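Local coordinates for D-3-phosphoglycerate dehydrogenase-related protein (Vibrio cholerae, PDB 4S1V), which is a phosphoglycerate oxidoreductase of the D-isomer-specific 2-hydroxyacid dehydrogenase family, which probably uses NAD to oxidise 3-phospho-D-glycerate, at the interface of chains A and B. Residues are numbered along the deposited sequence; one frame, centred on the assembly and turned at random. Chains: chain A/B, D-3-phosphoglycerate dehydrogenase-related protein.

Contact 1: the interface of chains A and B. Residues chain A 293-295; chain B 143-144, 146, 148.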
loop_
_atom_site.group_PDB
_atom_site.type_symbol
_atom_site.label_atom_id
_atom_site.label_comp_id
_atom_site.label_asym_id
_atom_site.label_seq_id
_atom_site.Cartn_x
_atom_site.Cartn_y
_atom_site.Cartn_z
ATOM N N GLU A 293 -1.322 12.431 15.178
ATOM C CA GLU A 293 -2.093 11.509 16.011
ATOM C C GLU A 293 -3.544 12.005 16.186
ATOM O O GLU A 293 -3.810 13.204 16.076
ATOM C CB GLU A 293 -1.373 11.336 17.362
ATOM C CG GLU A 293 -2.052 10.413 18.349
ATOM C CD GLU A 293 -3.031 11.153 19.242
ATOM O OE1 GLU A 293 -2.727 12.309 19.622
ATOM O OE2 GLU A 293 -4.100 10.583 19.561
ATOM N N LYS A 294 -4.463 11.081 16.468
ATOM C CA LYS A 294 -5.898 11.379 16.516
ATOM C C LYS A 294 -6.276 12.527 17.467
ATOM O O LYS A 294 -6.941 13.473 17.043
ATOM C CB LYS A 294 -6.715 10.115 16.818
ATOM C CG LYS A 294 -8.232 10.278 16.694
ATOM C CD LYS A 294 -8.633 11.045 15.435
ATOM C CE LYS A 294 -9.956 10.564 14.853
ATOM N NZ LYS A 294 -11.159 11.084 15.551
ATOM N N ASN A 295 -5.844 12.451 18.728
ATOM C CA ASN A 295 -6.157 13.491 19.707
ATOM C C ASN A 295 -5.467 14.804 19.406
ATOM O O ASN A 295 -6.065 15.870 19.561
ATOM C CB ASN A 295 -5.804 13.047 21.124
ATOM C CG ASN A 295 -6.751 12.001 21.652
ATOM O OD1 ASN A 295 -7.721 11.627 20.989
ATOM N ND2 ASN A 295 -6.481 11.522 22.858
ATOM N N ARG B 143 -3.257 6.646 17.633
ATOM C CA ARG B 143 -3.873 7.297 18.783
ATOM C C ARG B 143 -3.010 7.249 20.040
ATOM O O ARG B 143 -2.206 6.332 20.232
ATOM C CB ARG B 143 -5.310 6.800 19.024
ATOM C CG ARG B 143 -5.484 5.366 19.506
ATOM C CD ARG B 143 -6.872 5.243 20.118
ATOM N NE ARG B 143 -7.299 3.894 20.510
ATOM C CZ ARG B 143 -6.979 3.280 21.650
ATOM N NH1 ARG B 143 -6.163 3.850 22.527
ATOM N NH2 ARG B 143 -7.452 2.069 21.901
ATOM N N THR B 144 -3.163 8.270 20.874
ATOM C CA THR B 144 -2.373 8.391 22.086
ATOM C C THR B 144 -2.947 7.518 23.200
ATOM O O THR B 144 -4.113 7.120 23.157
ATOM C CB THR B 144 -2.283 9.858 22.547
ATOM O OG1 THR B 144 -1.435 9.939 23.692
ATOM C CG2 THR B 144 -3.649 10.405 22.904
ATOM N N SER B 146 -2.586 8.495 26.508
ATOM C CA SER B 146 -2.941 9.452 27.552
ATOM C C SER B 146 -4.449 9.578 27.735
ATOM O O SER B 146 -5.170 9.910 26.793
ATOM C CB SER B 146 -2.338 10.818 27.221
ATOM O OG SER B 146 -2.270 11.632 28.368
ATOM N N ARG B 148 -6.684 7.338 28.181
ATOM C CA ARG B 148 -7.404 6.109 27.867
ATOM C C ARG B 148 -7.174 5.085 28.979
ATOM O O ARG B 148 -6.094 5.046 29.565
ATOM C CB ARG B 148 -6.962 5.561 26.514
ATOM C CG ARG B 148 -7.096 6.580 25.396
ATOM C CD ARG B 148 -7.397 5.926 24.062
ATOM N NE ARG B 148 -7.133 6.770 22.884
ATOM C CZ ARG B 148 -7.013 8.099 22.870
ATOM N NH1 ARG B 148 -7.145 8.816 23.978
ATOM N NH2 ARG B 148 -6.763 8.720 21.725
#

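Contact 2: the interface of chains A and B. Residues chain A 119, 141-145; chain B 105, 108, 293-295.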
loop_
_atom_site.group_PDB
_atom_site.type_symbol
_atom_site.label_atom_id
_atom_site.label_comp_id
_atom_site.label_asym_id
_atom_site.label_seq_id
_atom_site.Cartn_x
_atom_site.Cartn_y
_atom_site.Cartn_z
ATOM N N ARG A 119 14.469 -2.885 20.799
ATOM C CA ARG A 119 14.034 -4.279 20.674
ATOM C C ARG A 119 13.991 -4.780 19.219
ATOM O O ARG A 119 13.466 -5.875 18.948
ATOM C CB ARG A 119 12.680 -4.495 21.372
ATOM C CG ARG A 119 12.661 -4.224 22.878
ATOM C CD ARG A 119 13.639 -5.104 23.642
ATOM N NE ARG A 119 13.180 -6.493 23.735
ATOM C CZ ARG A 119 12.493 -6.988 24.760
ATOM N NH1 ARG A 119 12.183 -6.216 25.801
ATOM N NH2 ARG A 119 12.115 -8.262 24.742
ATOM N N LEU A 141 20.362 -9.800 19.484
ATOM C CA LEU A 141 19.368 -9.617 20.543
ATOM C C LEU A 141 19.093 -8.141 20.804
ATOM O O LEU A 141 19.985 -7.308 20.685
ATOM C CB LEU A 141 19.834 -10.283 21.845
ATOM C CG LEU A 141 19.727 -11.809 21.980
ATOM C CD1 LEU A 141 20.431 -12.287 23.238
ATOM C CD2 LEU A 141 18.277 -12.278 21.980
ATOM N N GLY A 142 17.845 -7.829 21.149
ATOM C CA GLY A 142 17.475 -6.488 21.578
ATOM C C GLY A 142 17.826 -6.346 23.043
ATOM O O GLY A 142 18.268 -7.306 23.668
ATOM N N ARG A 143 17.639 -5.155 23.599
ATOM C CA ARG A 143 17.977 -4.939 25.004
ATOM C C ARG A 143 16.965 -4.106 25.774
ATOM O O ARG A 143 16.207 -3.321 25.191
ATOM C CB ARG A 143 19.402 -4.372 25.164
ATOM C CG ARG A 143 19.973 -3.660 23.944
ATOM C CD ARG A 143 19.630 -2.180 23.944
ATOM N NE ARG A 143 20.765 -1.342 24.342
ATOM C CZ ARG A 143 20.755 -0.010 24.327
ATOM N NH1 ARG A 143 19.664 0.647 23.932
ATOM N NH2 ARG A 143 21.834 0.666 24.695
ATOM N N THR A 144 16.963 -4.297 27.089
ATOM C CA THR A 144 16.135 -3.513 27.991
ATOM C C THR A 144 16.677 -2.096 28.166
ATOM O O THR A 144 17.870 -1.841 28.006
ATOM C CB THR A 144 15.998 -4.165 29.386
ATOM O OG1 THR A 144 17.288 -4.586 29.855
ATOM C CG2 THR A 144 15.063 -5.359 29.324
ATOM N N LEU A 145 15.772 -1.178 28.482
ATOM C CA LEU A 145 16.148 0.171 28.858
ATOM C C LEU A 145 16.547 0.172 30.329
ATOM O O LEU A 145 17.332 1.012 30.757
ATOM C CB LEU A 145 15.000 1.141 28.596
ATOM C CG LEU A 145 14.439 1.172 27.172
ATOM C CD1 LEU A 145 13.177 2.014 27.142
ATOM C CD2 LEU A 145 15.451 1.701 26.166
ATOM N N ALA B 105 12.135 -7.564 30.835
ATOM C CA ALA B 105 12.115 -7.584 29.370
ATOM C C ALA B 105 10.713 -7.778 28.772
ATOM O O ALA B 105 10.339 -7.024 27.880
ATOM C CB ALA B 105 13.089 -8.618 28.822
ATOM N N GLU B 108 8.635 -4.514 29.231
ATOM C CA GLU B 108 9.073 -3.525 28.247
ATOM C C GLU B 108 8.629 -3.886 26.823
ATOM O O GLU B 108 8.229 -3.007 26.062
ATOM C CB GLU B 108 10.590 -3.307 28.296
ATOM C CG GLU B 108 11.017 -2.332 29.393
ATOM C CD GLU B 108 12.523 -2.091 29.465
ATOM O OE1 GLU B 108 13.209 -2.079 28.412
ATOM O OE2 GLU B 108 13.014 -1.891 30.599
ATOM N N GLU B 293 15.896 -11.125 24.822
ATOM C CA GLU B 293 16.536 -9.871 25.180
ATOM C C GLU B 293 17.863 -10.205 25.884
ATOM O O GLU B 293 17.973 -11.254 26.522
ATOM C CB GLU B 293 15.584 -9.066 26.082
ATOM C CG GLU B 293 16.050 -7.671 26.482
ATOM C CD GLU B 293 17.027 -7.708 27.650
ATOM O OE1 GLU B 293 16.824 -8.523 28.580
ATOM O OE2 GLU B 293 18.001 -6.935 27.637
ATOM N N LYS B 294 18.862 -9.328 25.754
ATOM C CA LYS B 294 20.225 -9.582 26.278
ATOM C C LYS B 294 20.292 -9.900 27.784
ATOM O O LYS B 294 20.736 -10.990 28.158
ATOM C CB LYS B 294 21.194 -8.438 25.912
ATOM C CG LYS B 294 22.666 -8.677 26.268
ATOM C CD LYS B 294 23.214 -9.953 25.625
ATOM C CE LYS B 294 24.734 -9.974 25.537
ATOM N NZ LYS B 294 25.433 -9.657 26.815
ATOM N N ASN B 295 19.857 -8.971 28.636
ATOM C CA ASN B 295 19.858 -9.201 30.093
ATOM C C ASN B 295 19.014 -10.396 30.532
ATOM O O ASN B 295 19.407 -11.135 31.438
ATOM C CB ASN B 295 19.414 -7.956 30.867
ATOM C CG ASN B 295 20.433 -6.830 30.810
ATOM O OD1 ASN B 295 21.555 -7.007 30.334
ATOM N ND2 ASN B 295 20.039 -5.661 31.286
#

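Contact 1: the interface of chains A and B
A:Glu293 meets B:Thr144 through a chain that leaves with CG anti to its backbone N and then bends sharply at chi2 (-90°), which sets the carboxylate beside the threonine backbone. B:Thr144 turns OG1 anti to its own N (chi1 -177°), so the methyl CG2 is the branch presented to chain A, lying 3.4 Å from the carboxylate OE2 of A:Glu293. The pair illustrates how one carboxylate oxygen can cap a helix and grip a partner together. OE2 of A:Glu293 accepts the backbone N of B:Thr144 at 2.8 Å and, from the opposite face of the carboxylate plane, the backbone N of A:Asn295 at 2.7 Å. Each donor stands well out of that plane, one over each face, and holding the oxygen from two sides should limit rotation of the group. Its aliphatic part also counts, as CG of A:Glu293 packs 3.6 Å from CA of B:Arg143. Farther out, the guanidinium NH2 of B:Arg148 makes a long salt bridge, 3.9 Å, to the same OE2 of A:Glu293. That guanidinium lies with the carbonyl O of B:Thr144 over the centre of one face, and meets the amide of A:Asn295 tip to tip, the planes 57° apart. The bond from NH2 of B:Arg148 to OD1 of A:Asn295 is weak, and ND2, itself a donor, sits as near, so the modelled turn of this amide is doubtful. In the fold, A:Glu293 immediately precedes helix 294-313, whose first turn holds A:Asn295, while the chain B residues belong to the loop running toward strand 150-152.

Contact 2: the interface of chains A and B
The guanidinium of A:Arg119 has CB of B:Glu293 on one face, 3.8 Å above the plane and offset toward the rim, while the carbonyl carbon of B:Ala105 lies at its edge. The two side chains cross at about a right angle, with guanidinium and carboxylate planes 65° apart, so the arginine rests on the aliphatic root of the glutamate and does not pair with its carboxylate. Its NH1 is used edge-on instead, giving a nearly straight hydrogen bond of 2.9 Å to the carbonyl O of B:Ala105, which lies close to the guanidinium plane. The carboxylate of B:Glu293 is taken up by backbone. Its OE2 accepts N of A:Thr144 and N of B:Asn295, each at 2.9 Å and each well out of the carboxylate plane, one over each face. A:Thr144 stands with OG1 between its backbone N and carbonyl carbon (chi1 47°), which turns the hydroxyl toward the start of the partner's helix and adds a weak bond to OE2 of B:Glu293. Its methyl CG2 then slips between the carboxylate and helix 104-118, 3.7 Å from CA of B:Ala105. A second glutamate repeats the theme with different geometry: B:Glu108, extended beyond CG, offers OE1 through its syn lone pair to N of A:Leu145 at 2.7 Å, in a bond of 172° at the hydrogen. Backbone closes the other end of the patch, where N of B:Lys294 donates to O of A:Gly142 at 3.0 Å, with A:Leu141 packed alongside. Two glutamates thus take N-H groups of the 141-145 loop, and a helix-start N-H takes the carbonyl of A:Gly142. The site ties that loop to the beginnings of two helices of the other subunit, and probably helps hold a dimer within the four-chain assembly.

Contacts 1 and 2, about 26 Å apart between the centres of their C-alpha atoms, are related by the interface two-fold: residues 293-295 of one chain meet the loop at 143-144 of the other in both. The contact to helix 104-118 in contact 2 should have its twin beside contact 1. The threonine's methyl packs on the glutamate in both, though its rotation in contact 2 also brings the hydroxyl within a weak bond, while the glutamate's two backbone bonds persist. Because residues 293-295 follow closely on the family's Pro-His-Leu-Gly motif, which bears the catalytic histidine, the pairing may join subunit association to active-site order.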